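Local coordinates for oxidoreductase, NAD-binding/iron-sulfur cluster-binding protein (Nitratireductor pacificus pht-3B, PDB 6ZXU), which is a catabolic reductive dehalogenase that carries cobalamin and two iron-sulfur clusters and removes halogen from organohalide substrates, at residues L45-R50 with G265-R270; E279-H284 with P289-R294; F318-A323 with L684-G689; G359-L364 with H481-H486; A392-I397 with L505-I510. All coordinates share one frame; numbering follows the deposited sequence.

How the contacts relate
Contacts 3 and 5 are buried, contacts 2 and 4 partly so, and contact 1 lies at the surface, about 52 Å between centres from contact 3, across the centre of the chain. Arginine–carboxylate bridges carry contacts 1, 2 and 4, with a bridging water in contact 1; in contact 3 an arginine meets neutral oxygens and a proline; contact 5 is packing around one phenylalanine. Contacts 1 and 2 flank helix 274-278, with 265-270 before it and 279-284 after. Contacts 2 and 5 touch directly, M290 and P289 lying against F509, and M290 also against F394. Contacts 3, 4 and 5 include residues of the cobalamin pocket, and contact 5 also borders an iron-sulfur cluster.

Contact 1. Residues L45-R50 with G265-R270; sequences LERLAR and GIDGTR
R47 and D267 form the firm centre of this surface contact, a salt bridge in which a single carboxylate oxygen receives the arginine. NH2 of R47 lies 2.9 Å from OD2 of D267, and the bond is nearly straight at 167°. The oxygen sits at the edge of the guanidinium, close to its plane, and is met on its syn side; a weak second bond comes from NE of R47, 3.4 Å from OD2 of D267. The R47 chain runs extended from CG to NE and meets the aspartate at about a right angle. Beside the bridge, CG2 of I266 lies 3.9 Å from NH2 of R47. The other side is looser and wet. There E46 and D267 approach as like charges, not bonded to each other, with OE2 of E46 4.2 Å from OD2 of D267. One water donates to both of these oxygens and accepts from NE of R47. A salt bridge from R36 to OE2 of E46 supplies further positive charge, which probably eases the proximity of the two acids. G265, with positive phi, is the C-prime residue of a Schellman motif ending helix 260-264, and it opens the type I turn G265 to G268 that presents D267. R47 also packs on E261 and V262 of that helix, while R270 forms salt bridges with E274 and D275 at the start of helix 274-278.

Contact 2. Residues E279-H284 with P289-R294; sequences EKRPLH and PMETIR
The backbones of R281 and P289 keep their distance, 9.7 Å between the two CA atoms at the nearest point, and the gap is spanned by R281 reaching to E291 on the short 3-10 turn 290-292. The two side chains come from opposite directions and meet as an end-on, two-pronged salt bridge. NH1 of R281 lies 2.8 Å from OE2 of E291, and NH2 of R281 lies 2.7 Å from OE1 of E291. Both bonds are almost straight, use the syn sides of the carboxylate and stay close to the guanidinium plane, although the two flat groups are twisted 24° apart. A bend at chi3 of R281 (82°) turns the guanidinium to present this end, while E291 bends at chi2 (-85°) to bring its carboxylate to the arginine. The backbone N of P289 lies over one face of the guanidinium; CA of P289 is 3.8 Å from NH2 of R281. The arginine is gripped elsewhere too, NE by the carbonyl of G286 and NH2 by that of M285, so the short connection between the segments wraps around it and limits its rotation. P289 O accepts from T292 twice, the N bond closing the 3-10 turn and OG1 adding a second. Around this bridge L283 packs on helix 376-390, P289 and I293 lie against helix 603-614, and M290 and I293 reach strand 531-532.

Contact 3. Residues F318-A323 with L684-G689; sequences FKRAEA and LQPPPG
Helix 317-323, which borders the cobalamin pocket, is joined by R320 to the loop 684-689 near the C-terminal end of the chain. NH1 of R320 lies 3.1 Å from O of L684, which it meets in the carbonyl plane on a lone pair. The same nitrogen makes a short but bent, and therefore weak, bond to OE1 of Q685, 2.9 Å away with an N-H...O angle of 129°. P686, approaching head-on to the arginine side chain, sets its CD over one face of the guanidinium, toward the rim and 3.8 Å from CZ of R320. A water at the guanidinium edge links NH2 of R320 to O of L684. Bending at chi3 (71°) turns the group toward the loop, and its strongest polar partner lies beyond both segments: D325 forms a salt bridge with NE, while L696 O takes NH2. One buried arginine thus ties the loop to the pocket helix where F318 touches cobalamin and the side chain of Q685 comes within about 4 Å of it.

Contact 4. Residues G359-L364 with H481-H486; sequences GTREKL and HSEVIH
With CG of R361 set opposite its own carbonyl carbon (chi1 -59°) and the chain stretched out to NE, the guanidinium reaches across to E483, whose equally extended chain (chi2 -179°) crosses it at about a right angle. The grip is side-on. NE of R361 lies 2.8 Å from OE1 of E483, on its syn side, and NH2 of R361 lies 2.9 Å from OE2 of E483. The second donor stands well above the carboxylate plane, in keeping with the 48° between the two flat groups, so the pair is two-pronged without being coplanar. At the guanidinium edge CE1 of H481 comes to 3.8 Å from NH2 of R361. E483 has a further partner of its own, OE1 being hydrogen-bonded to OH of Y419, on which R361 also packs. Farther along the segment H486 NE2 donates to OG of S482, 3.2 Å away, and the backbone N of H486 bonds to an oxygen of cobalamin, with V484 and H486 both belonging to the cofactor site. The glutamate itself stays about 9 Å from the bound cofactor and is second shell at most. Its buried carboxylate, held by two arginine nitrogens and a tyrosine hydroxyl, is consistent with a charged group; the salt bridge joins the exposed loop at R361 to the segment leading into the cobalamin pocket.

Contact 5. Residues A392-I397 with L505-I510; sequences ADFVGI and LLNPFI
N507 is the first residue of 505-510 to meet F394, just after L505 and L506 have passed the cobalamin and iron-sulfur sites. Its amide comes over one face of the ring, ND2 of N507 lying 3.6 Å from CE2 of F394. OD1 of N507 is 3.4 Å from CZ of F394. Ring and amide planes stand 58° apart. ND2 is bonded to L495 O, while OD1 accepts the backbone N of F509 (2.8 Å) and of I510 (3.1 Å); the first bond makes an Asx turn, the two together an Asx motif, and they hold the amide against that face. F394 itself begins strand 394-399, an edge strand of a four-stranded antiparallel sheet, at a classic beta bulge where D393 and F394 both face L427. F509 follows, its CB 4.1 Å from CZ of F394 at the ring edge. In I510, chi1 of 67° puts CG1 between the backbone N and the carbonyl carbon and leaves CG2 anti to that carbon, at the ring edge, 3.8 Å from CE1 of F394.

Contact 1. Residues L45-R50 with G265-R270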
# COMPACT_ATOMS: atom_id res chain seq x y z
N LEU A 45 6.77 -21.70 9.15
CA LEU A 45 6.27 -22.02 10.48
C LEU A 45 5.80 -23.49 10.58
O LEU A 45 5.91 -24.12 11.62
CB LEU A 45 5.13 -21.09 10.87
CG LEU A 45 5.44 -19.58 10.87
CD1 LEU A 45 4.23 -18.77 11.33
CD2 LEU A 45 6.66 -19.27 11.65
N GLU A 46 5.31 -24.03 9.51
CA GLU A 46 4.87 -25.39 9.48
C GLU A 46 5.99 -26.41 9.58
O GLU A 46 5.72 -27.61 9.66
CB GLU A 46 3.99 -25.64 8.23
CG GLU A 46 4.77 -25.81 6.91
CD GLU A 46 5.22 -24.48 6.21
OE1 GLU A 46 5.02 -23.35 6.77
OE2 GLU A 46 5.82 -24.58 5.10
N ARG A 47 7.25 -25.99 9.56
CA ARG A 47 8.37 -26.92 9.72
C ARG A 47 8.99 -26.83 11.09
O ARG A 47 10.04 -27.42 11.32
CB ARG A 47 9.42 -26.62 8.61
CG ARG A 47 8.91 -26.99 7.24
CD ARG A 47 10.02 -26.83 6.22
NE ARG A 47 9.58 -27.23 4.89
CZ ARG A 47 9.83 -28.41 4.33
NH1 ARG A 47 10.49 -29.35 4.99
NH2 ARG A 47 9.40 -28.66 3.09
N LEU A 48 8.38 -26.10 12.01
CA LEU A 48 8.92 -26.00 13.36
C LEU A 48 8.33 -27.13 14.22
O LEU A 48 7.19 -27.55 14.02
CB LEU A 48 8.56 -24.69 13.99
CG LEU A 48 9.13 -23.49 13.19
CD1 LEU A 48 8.74 -22.22 13.85
CD2 LEU A 48 10.63 -23.56 13.04
N ALA A 49 9.11 -27.55 15.22
CA ALA A 49 8.68 -28.61 16.13
C ALA A 49 7.59 -28.07 17.06
O ALA A 49 7.77 -27.05 17.67
CB ALA A 49 9.84 -29.07 16.95
N ARG A 50 6.49 -28.78 17.14
CA ARG A 50 5.34 -28.42 17.96
C ARG A 50 4.86 -29.61 18.84
O ARG A 50 5.15 -30.77 18.57
CB ARG A 50 4.24 -27.98 17.04
CG ARG A 50 4.54 -26.63 16.41
CD ARG A 50 3.41 -26.12 15.54
NE ARG A 50 4.00 -25.07 14.71
CZ ARG A 50 4.16 -23.82 15.06
NH1 ARG A 50 3.71 -23.39 16.25
NH2 ARG A 50 4.81 -22.98 14.22
N GLY A 265 14.50 -22.03 1.70
CA GLY A 265 13.21 -21.50 1.34
C GLY A 265 12.56 -22.31 0.24
O GLY A 265 11.96 -21.77 -0.66
N ILE A 266 12.62 -23.64 0.36
CA ILE A 266 12.25 -24.50 -0.78
C ILE A 266 10.79 -24.32 -1.21
O ILE A 266 10.44 -24.49 -2.40
CB ILE A 266 12.61 -25.99 -0.46
CG1 ILE A 266 12.63 -26.80 -1.75
CG2 ILE A 266 11.67 -26.70 0.52
CD1 ILE A 266 13.89 -26.58 -2.59
N ASP A 267 9.94 -24.05 -0.23
CA ASP A 267 8.51 -23.90 -0.51
C ASP A 267 8.10 -22.49 -0.87
O ASP A 267 6.94 -22.17 -0.92
CB ASP A 267 7.71 -24.42 0.72
CG ASP A 267 7.78 -25.98 0.87
OD1 ASP A 267 7.84 -26.71 -0.21
OD2 ASP A 267 7.88 -26.48 2.03
N GLY A 268 9.08 -21.62 -1.05
CA GLY A 268 8.83 -20.24 -1.42
C GLY A 268 8.85 -19.26 -0.28
O GLY A 268 8.27 -18.22 -0.37
N THR A 269 9.48 -19.63 0.80
CA THR A 269 9.49 -18.87 1.99
C THR A 269 10.74 -18.00 2.06
O THR A 269 11.66 -18.19 1.27
CB THR A 269 9.36 -19.85 3.21
OG1 THR A 269 10.33 -20.91 3.18
CG2 THR A 269 7.98 -20.45 3.24
N ARG A 270 10.82 -17.14 3.05
CA ARG A 270 11.95 -16.24 3.23
C ARG A 270 13.27 -17.05 3.49
O ARG A 270 13.33 -17.83 4.43
CB ARG A 270 11.71 -15.34 4.39
CG ARG A 270 12.75 -14.29 4.62
CD ARG A 270 12.38 -13.47 5.88
NE ARG A 270 13.43 -12.54 6.24
CZ ARG A 270 13.57 -11.35 5.67
NH1 ARG A 270 14.61 -10.56 5.96
NH2 ARG A 270 12.67 -10.96 4.76
O HOH W 1 8.25 -24.80 3.84

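Contact 2. Residues E279-H284 with P289-R294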
# COMPACT_ATOMS: atom_id res chain seq x y z
N GLU A 279 20.83 -6.63 6.22
CA GLU A 279 21.42 -5.72 7.21
C GLU A 279 22.73 -5.10 6.78
O GLU A 279 23.28 -4.25 7.43
CB GLU A 279 21.60 -6.40 8.57
CG GLU A 279 20.25 -6.47 9.29
CD GLU A 279 20.03 -7.74 10.12
OE1 GLU A 279 21.04 -8.46 10.34
OE2 GLU A 279 18.83 -7.99 10.55
N LYS A 280 23.29 -5.57 5.69
CA LYS A 280 24.49 -5.00 5.17
C LYS A 280 24.25 -3.73 4.34
O LYS A 280 25.22 -3.07 4.06
CB LYS A 280 25.23 -6.02 4.32
CG LYS A 280 25.79 -7.14 5.18
CD LYS A 280 26.15 -8.34 4.33
CE LYS A 280 26.59 -9.49 5.27
NZ LYS A 280 27.39 -10.56 4.58
N ARG A 281 23.03 -3.46 3.87
CA ARG A 281 22.68 -2.22 3.22
C ARG A 281 22.33 -1.22 4.28
O ARG A 281 21.54 -1.52 5.12
CB ARG A 281 21.45 -2.37 2.29
CG ARG A 281 21.72 -2.86 0.91
CD ARG A 281 20.38 -3.17 0.19
NE ARG A 281 19.69 -2.04 -0.41
CZ ARG A 281 20.12 -1.44 -1.50
NH1 ARG A 281 21.21 -1.85 -2.09
NH2 ARG A 281 19.49 -0.41 -2.01
N PRO A 282 22.79 0.04 4.14
CA PRO A 282 22.30 1.09 4.96
C PRO A 282 20.75 1.21 4.86
O PRO A 282 20.18 1.06 3.79
CB PRO A 282 22.96 2.35 4.39
CG PRO A 282 24.16 1.85 3.70
CD PRO A 282 23.79 0.52 3.16
N LEU A 283 20.10 1.45 6.00
CA LEU A 283 18.67 1.49 6.07
C LEU A 283 18.15 2.56 5.07
O LEU A 283 17.14 2.36 4.39
CB LEU A 283 18.21 1.76 7.48
CG LEU A 283 16.71 1.92 7.75
CD1 LEU A 283 16.01 0.66 7.32
CD2 LEU A 283 16.39 2.26 9.19
N HIS A 284 18.87 3.67 4.94
CA HIS A 284 18.39 4.71 4.05
C HIS A 284 18.36 4.37 2.58
O HIS A 284 17.75 5.09 1.79
CB HIS A 284 19.16 6.03 4.23
CG HIS A 284 20.59 5.95 3.83
ND1 HIS A 284 21.02 6.16 2.53
CD2 HIS A 284 21.71 5.73 4.56
CE1 HIS A 284 22.32 5.99 2.46
NE2 HIS A 284 22.76 5.74 3.68
N PRO A 289 17.31 -2.20 -5.02
CA PRO A 289 18.50 -1.49 -5.48
C PRO A 289 18.28 -0.33 -6.48
O PRO A 289 18.76 -0.34 -7.61
CB PRO A 289 19.31 -2.62 -6.11
CG PRO A 289 18.31 -3.56 -6.65
CD PRO A 289 17.18 -3.51 -5.69
N MET A 290 17.57 0.68 -6.01
CA MET A 290 17.29 1.85 -6.81
C MET A 290 18.55 2.61 -7.20
O MET A 290 18.54 3.35 -8.14
CB MET A 290 16.35 2.79 -6.03
CG MET A 290 14.88 2.35 -5.98
SD MET A 290 14.05 2.19 -7.62
CE MET A 290 13.83 3.88 -8.11
N GLU A 291 19.65 2.43 -6.46
CA GLU A 291 20.92 3.07 -6.82
C GLU A 291 21.52 2.55 -8.10
O GLU A 291 22.44 3.12 -8.58
CB GLU A 291 21.93 2.90 -5.69
CG GLU A 291 22.47 1.50 -5.48
CD GLU A 291 21.61 0.59 -4.62
OE1 GLU A 291 20.48 0.98 -4.16
OE2 GLU A 291 22.05 -0.57 -4.47
N THR A 292 20.99 1.47 -8.66
CA THR A 292 21.47 0.91 -9.92
C THR A 292 20.72 1.39 -11.13
O THR A 292 21.04 0.97 -12.23
CB THR A 292 21.40 -0.66 -9.94
OG1 THR A 292 20.03 -1.13 -9.94
CG2 THR A 292 22.15 -1.23 -8.72
N ILE A 293 19.66 2.20 -10.93
CA ILE A 293 18.87 2.67 -12.05
C ILE A 293 19.50 3.97 -12.54
O ILE A 293 19.86 4.80 -11.71
CB ILE A 293 17.40 2.85 -11.60
CG1 ILE A 293 16.83 1.54 -11.04
CG2 ILE A 293 16.50 3.40 -12.71
CD1 ILE A 293 16.71 0.41 -12.04
N ARG A 294 19.57 4.17 -13.85
CA ARG A 294 20.01 5.43 -14.39
C ARG A 294 19.15 6.61 -13.96
O ARG A 294 17.92 6.58 -14.02
CB ARG A 294 20.08 5.45 -15.91
CG ARG A 294 21.28 4.65 -16.38
CD ARG A 294 21.67 4.86 -17.82
NE ARG A 294 21.12 6.12 -18.33
CZ ARG A 294 20.39 6.22 -19.44
NH1 ARG A 294 19.93 7.41 -19.83
NH2 ARG A 294 20.12 5.14 -20.19

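Contact 3. Residues F318-A323 with L684-G689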
# COMPACT_ATOMS: atom_id res chain seq x y z
N PHE A 318 -13.46 11.35 -9.15
CA PHE A 318 -14.33 10.92 -8.03
C PHE A 318 -15.18 12.08 -7.51
O PHE A 318 -16.32 11.86 -7.15
CB PHE A 318 -13.52 10.34 -6.89
CG PHE A 318 -12.90 9.00 -7.22
CD1 PHE A 318 -13.66 8.03 -7.85
CD2 PHE A 318 -11.55 8.76 -6.97
CE1 PHE A 318 -13.10 6.81 -8.17
CE2 PHE A 318 -10.98 7.53 -7.32
CZ PHE A 318 -11.77 6.58 -7.88
N LYS A 319 -14.61 13.28 -7.38
CA LYS A 319 -15.37 14.46 -6.98
C LYS A 319 -16.43 14.82 -8.01
O LYS A 319 -17.57 15.18 -7.67
CB LYS A 319 -14.46 15.67 -6.72
CG LYS A 319 -13.41 15.45 -5.67
CD LYS A 319 -14.01 14.69 -4.58
CE LYS A 319 -13.38 15.00 -3.25
NZ LYS A 319 -12.05 14.56 -3.16
N ARG A 320 -16.15 14.62 -9.29
CA ARG A 320 -17.13 14.81 -10.32
C ARG A 320 -18.29 13.86 -10.21
O ARG A 320 -19.45 14.24 -10.33
CB ARG A 320 -16.52 14.75 -11.70
CG ARG A 320 -15.45 15.80 -11.94
CD ARG A 320 -15.19 16.07 -13.43
NE ARG A 320 -16.28 16.78 -14.10
CZ ARG A 320 -16.21 17.34 -15.30
NH1 ARG A 320 -15.08 17.32 -16.01
NH2 ARG A 320 -17.28 17.85 -15.83
N ALA A 321 -17.98 12.59 -9.91
CA ALA A 321 -19.02 11.59 -9.70
C ALA A 321 -19.90 11.93 -8.51
O ALA A 321 -21.09 11.89 -8.62
CB ALA A 321 -18.36 10.20 -9.51
N GLU A 322 -19.28 12.30 -7.37
CA GLU A 322 -19.97 12.69 -6.19
C GLU A 322 -20.92 13.87 -6.46
O GLU A 322 -21.99 13.91 -5.91
CB GLU A 322 -18.97 13.13 -5.14
CG GLU A 322 -19.65 13.51 -3.87
CD GLU A 322 -18.70 13.76 -2.73
OE1 GLU A 322 -17.41 13.58 -2.87
OE2 GLU A 322 -19.25 14.21 -1.66
N ALA A 323 -20.49 14.84 -7.27
CA ALA A 323 -21.27 16.04 -7.55
C ALA A 323 -22.44 15.77 -8.51
O ALA A 323 -23.31 16.60 -8.60
CB ALA A 323 -20.41 17.12 -8.14
N LEU A 684 -11.88 21.49 -19.96
CA LEU A 684 -13.08 20.67 -19.88
C LEU A 684 -13.35 20.21 -18.48
O LEU A 684 -14.13 19.26 -18.28
CB LEU A 684 -12.97 19.49 -20.85
CG LEU A 684 -12.87 19.89 -22.34
CD1 LEU A 684 -12.70 18.65 -23.21
CD2 LEU A 684 -14.16 20.60 -22.72
N GLN A 685 -12.73 20.86 -17.50
CA GLN A 685 -12.88 20.58 -16.12
C GLN A 685 -13.74 21.70 -15.48
O GLN A 685 -13.78 22.78 -16.02
CB GLN A 685 -11.52 20.51 -15.45
CG GLN A 685 -10.73 19.26 -15.86
CD GLN A 685 -11.22 18.00 -15.14
OE1 GLN A 685 -12.39 17.74 -15.08
NE2 GLN A 685 -10.27 17.19 -14.63
N PRO A 686 -14.32 21.46 -14.30
CA PRO A 686 -14.88 22.57 -13.48
C PRO A 686 -13.76 23.54 -13.17
O PRO A 686 -12.65 23.12 -12.81
CB PRO A 686 -15.32 21.90 -12.19
CG PRO A 686 -15.34 20.43 -12.49
CD PRO A 686 -14.40 20.16 -13.57
N PRO A 687 -14.01 24.82 -13.41
CA PRO A 687 -12.91 25.81 -13.23
C PRO A 687 -12.52 25.93 -11.78
O PRO A 687 -13.29 25.56 -10.90
CB PRO A 687 -13.54 27.12 -13.79
CG PRO A 687 -15.03 26.84 -13.90
CD PRO A 687 -15.20 25.38 -14.09
N PRO A 688 -11.33 26.48 -11.49
CA PRO A 688 -10.94 26.76 -10.10
C PRO A 688 -12.00 27.60 -9.39
O PRO A 688 -12.60 28.49 -9.99
CB PRO A 688 -9.66 27.55 -10.24
CG PRO A 688 -9.05 27.07 -11.51
CD PRO A 688 -10.21 26.79 -12.42
N GLY A 689 -12.26 27.23 -8.14
CA GLY A 689 -13.32 27.79 -7.32
C GLY A 689 -14.65 27.05 -7.34
O GLY A 689 -15.54 27.37 -6.52
O HOH W 2 -16.79 18.58 -18.87

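Contact 4. Residues G359-L364 with H481-H486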
# COMPACT_ATOMS: atom_id res chain seq x y z
N GLY A 359 -1.69 17.55 9.45
CA GLY A 359 -0.70 18.55 9.75
C GLY A 359 -1.00 19.98 9.32
O GLY A 359 -2.13 20.30 8.99
N THR A 360 0.04 20.80 9.24
CA THR A 360 -0.02 22.24 9.20
C THR A 360 0.38 22.79 7.84
O THR A 360 1.21 22.22 7.15
CB THR A 360 1.01 22.88 10.19
OG1 THR A 360 2.37 22.41 9.90
CG2 THR A 360 0.64 22.59 11.59
N ARG A 361 -0.26 23.86 7.43
CA ARG A 361 0.11 24.57 6.22
C ARG A 361 0.93 25.84 6.50
O ARG A 361 1.59 26.32 5.61
CB ARG A 361 -1.13 24.95 5.44
CG ARG A 361 -2.02 23.82 5.01
CD ARG A 361 -3.23 24.32 4.32
NE ARG A 361 -4.24 23.28 3.99
CZ ARG A 361 -5.08 22.73 4.86
NH1 ARG A 361 -5.00 23.05 6.14
NH2 ARG A 361 -5.97 21.83 4.47
N GLU A 362 0.93 26.31 7.75
CA GLU A 362 1.61 27.58 8.10
C GLU A 362 3.06 27.35 8.42
O GLU A 362 3.43 26.28 8.88
CB GLU A 362 0.90 28.24 9.30
CG GLU A 362 1.35 27.69 10.67
CD GLU A 362 0.50 26.50 11.27
OE1 GLU A 362 0.86 26.03 12.41
OE2 GLU A 362 -0.51 26.00 10.63
N LYS A 363 3.91 28.37 8.18
CA LYS A 363 5.35 28.26 8.51
C LYS A 363 5.51 28.05 10.00
O LYS A 363 4.74 28.59 10.82
CB LYS A 363 6.15 29.48 8.07
CG LYS A 363 6.12 29.68 6.57
CD LYS A 363 6.78 28.54 5.78
CE LYS A 363 6.63 28.72 4.23
NZ LYS A 363 7.04 27.49 3.40
N LEU A 364 6.49 27.23 10.35
CA LEU A 364 6.85 27.06 11.74
C LEU A 364 8.25 27.58 11.94
O LEU A 364 9.05 27.69 10.98
CB LEU A 364 6.80 25.58 12.16
CG LEU A 364 5.47 24.85 12.15
CD1 LEU A 364 5.64 23.37 12.63
CD2 LEU A 364 4.42 25.54 12.95
N HIS A 481 -7.72 13.00 1.84
CA HIS A 481 -7.52 14.42 1.71
C HIS A 481 -6.13 14.75 1.25
O HIS A 481 -5.17 14.64 2.02
CB HIS A 481 -7.80 15.10 3.05
CG HIS A 481 -7.88 16.59 2.95
ND1 HIS A 481 -6.77 17.40 2.78
CD2 HIS A 481 -8.94 17.41 2.98
CE1 HIS A 481 -7.16 18.65 2.71
NE2 HIS A 481 -8.47 18.68 2.83
N SER A 482 -6.01 15.11 -0.01
CA SER A 482 -4.74 15.61 -0.56
C SER A 482 -4.93 16.99 -1.11
O SER A 482 -5.96 17.27 -1.77
CB SER A 482 -4.22 14.74 -1.74
OG SER A 482 -3.77 13.48 -1.32
N GLU A 483 -3.91 17.81 -0.98
CA GLU A 483 -3.85 19.07 -1.71
C GLU A 483 -2.84 19.08 -2.87
O GLU A 483 -2.66 20.10 -3.51
CB GLU A 483 -3.65 20.19 -0.71
CG GLU A 483 -4.94 20.34 0.07
CD GLU A 483 -4.96 21.46 1.13
OE1 GLU A 483 -3.92 21.98 1.52
OE2 GLU A 483 -6.07 21.78 1.58
N VAL A 484 -2.13 17.95 -3.11
CA VAL A 484 -1.19 17.82 -4.20
C VAL A 484 -1.61 16.62 -5.06
O VAL A 484 -2.23 15.70 -4.57
CB VAL A 484 0.26 17.64 -3.77
CG1 VAL A 484 0.68 18.80 -2.90
CG2 VAL A 484 0.51 16.34 -3.06
N ILE A 485 -1.32 16.71 -6.35
CA ILE A 485 -1.43 15.57 -7.25
C ILE A 485 -0.18 14.73 -7.13
O ILE A 485 0.95 15.22 -7.34
CB ILE A 485 -1.64 16.04 -8.66
CG1 ILE A 485 -2.80 17.04 -8.65
CG2 ILE A 485 -1.86 14.86 -9.59
CD1 ILE A 485 -2.79 17.95 -9.86
N HIS A 486 -0.32 13.45 -6.81
CA HIS A 486 0.83 12.64 -6.50
C HIS A 486 1.67 12.34 -7.71
O HIS A 486 2.88 12.29 -7.60
CB HIS A 486 0.45 11.32 -5.85
CG HIS A 486 -0.16 11.47 -4.49
ND1 HIS A 486 -0.09 10.49 -3.54
CD2 HIS A 486 -0.84 12.48 -3.93
CE1 HIS A 486 -0.72 10.88 -2.45
NE2 HIS A 486 -1.23 12.06 -2.67

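Contact 5. Residues A392-I397 with L505-I510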
# COMPACT_ATOMS: atom_id res chain seq x y z
N ALA A 392 7.71 1.88 4.73
CA ALA A 392 7.63 2.21 3.30
C ALA A 392 8.41 1.21 2.45
O ALA A 392 9.41 0.67 2.88
CB ALA A 392 8.12 3.63 3.06
N ASP A 393 7.96 0.95 1.23
CA ASP A 393 8.71 0.19 0.25
C ASP A 393 9.72 1.00 -0.60
O ASP A 393 10.76 0.51 -0.91
CB ASP A 393 7.75 -0.60 -0.65
CG ASP A 393 6.90 -1.68 0.21
OD1 ASP A 393 7.57 -2.49 0.93
OD2 ASP A 393 5.64 -1.62 0.29
N PHE A 394 9.39 2.24 -0.90
CA PHE A 394 10.28 3.21 -1.53
C PHE A 394 10.09 4.57 -0.91
O PHE A 394 8.95 4.97 -0.61
CB PHE A 394 10.00 3.32 -3.03
CG PHE A 394 10.26 2.07 -3.81
CD1 PHE A 394 9.34 1.05 -3.85
CD2 PHE A 394 11.47 1.86 -4.43
CE1 PHE A 394 9.59 -0.14 -4.51
CE2 PHE A 394 11.72 0.66 -5.10
CZ PHE A 394 10.78 -0.33 -5.13
N VAL A 395 11.14 5.32 -0.79
CA VAL A 395 11.12 6.71 -0.37
C VAL A 395 11.97 7.56 -1.36
O VAL A 395 13.06 7.17 -1.74
CB VAL A 395 11.69 6.96 1.06
CG1 VAL A 395 11.51 8.41 1.47
CG2 VAL A 395 11.07 6.06 2.09
N GLY A 396 11.37 8.62 -1.84
CA GLY A 396 12.06 9.60 -2.67
C GLY A 396 11.64 11.00 -2.26
O GLY A 396 10.61 11.22 -1.70
N ILE A 397 12.41 11.98 -2.69
CA ILE A 397 12.23 13.35 -2.33
C ILE A 397 12.41 14.25 -3.54
O ILE A 397 13.33 14.03 -4.35
CB ILE A 397 13.30 13.78 -1.25
CG1 ILE A 397 13.23 12.83 -0.05
CG2 ILE A 397 13.04 15.23 -0.83
CD1 ILE A 397 14.40 12.91 0.87
N LEU A 505 2.14 5.58 -12.59
CA LEU A 505 3.55 5.49 -12.90
C LEU A 505 4.11 4.13 -12.49
O LEU A 505 3.65 3.51 -11.53
CB LEU A 505 4.37 6.58 -12.20
CG LEU A 505 4.21 7.94 -12.97
CD1 LEU A 505 2.93 8.58 -12.45
CD2 LEU A 505 5.36 8.80 -12.82
N LEU A 506 5.10 3.66 -13.23
CA LEU A 506 5.59 2.33 -13.11
C LEU A 506 7.05 2.34 -12.59
O LEU A 506 7.91 3.03 -13.07
CB LEU A 506 5.46 1.63 -14.47
CG LEU A 506 5.65 0.13 -14.60
CD1 LEU A 506 4.90 -0.34 -15.78
CD2 LEU A 506 7.12 -0.30 -14.70
N ASN A 507 7.28 1.53 -11.56
CA ASN A 507 8.55 1.40 -10.85
C ASN A 507 9.28 0.17 -11.39
O ASN A 507 8.67 -0.84 -11.71
CB ASN A 507 8.27 1.23 -9.32
CG ASN A 507 9.49 0.94 -8.52
OD1 ASN A 507 9.92 -0.17 -8.38
ND2 ASN A 507 10.11 2.01 -8.01
N PRO A 508 10.63 0.22 -11.52
CA PRO A 508 11.30 -0.90 -12.16
C PRO A 508 11.34 -2.19 -11.33
O PRO A 508 11.64 -3.27 -11.87
CB PRO A 508 12.69 -0.34 -12.45
CG PRO A 508 12.84 0.78 -11.51
CD PRO A 508 11.49 1.38 -11.32
N PHE A 509 11.01 -2.15 -10.05
CA PHE A 509 11.08 -3.34 -9.21
C PHE A 509 9.68 -3.85 -8.85
O PHE A 509 9.53 -5.06 -8.75
CB PHE A 509 11.89 -3.07 -7.94
CG PHE A 509 13.31 -2.70 -8.22
CD1 PHE A 509 14.20 -3.66 -8.61
CD2 PHE A 509 13.72 -1.38 -8.25
CE1 PHE A 509 15.50 -3.32 -8.95
CE2 PHE A 509 15.03 -1.03 -8.53
CZ PHE A 509 15.92 -1.97 -8.91
N ILE A 510 8.70 -3.01 -8.55
CA ILE A 510 7.33 -3.47 -8.16
C ILE A 510 6.32 -3.16 -9.26
O ILE A 510 5.13 -3.34 -9.07
CB ILE A 510 6.88 -2.95 -6.80
CG1 ILE A 510 6.67 -1.45 -6.79
CG2 ILE A 510 7.86 -3.35 -5.73
CD1 ILE A 510 5.94 -0.99 -5.56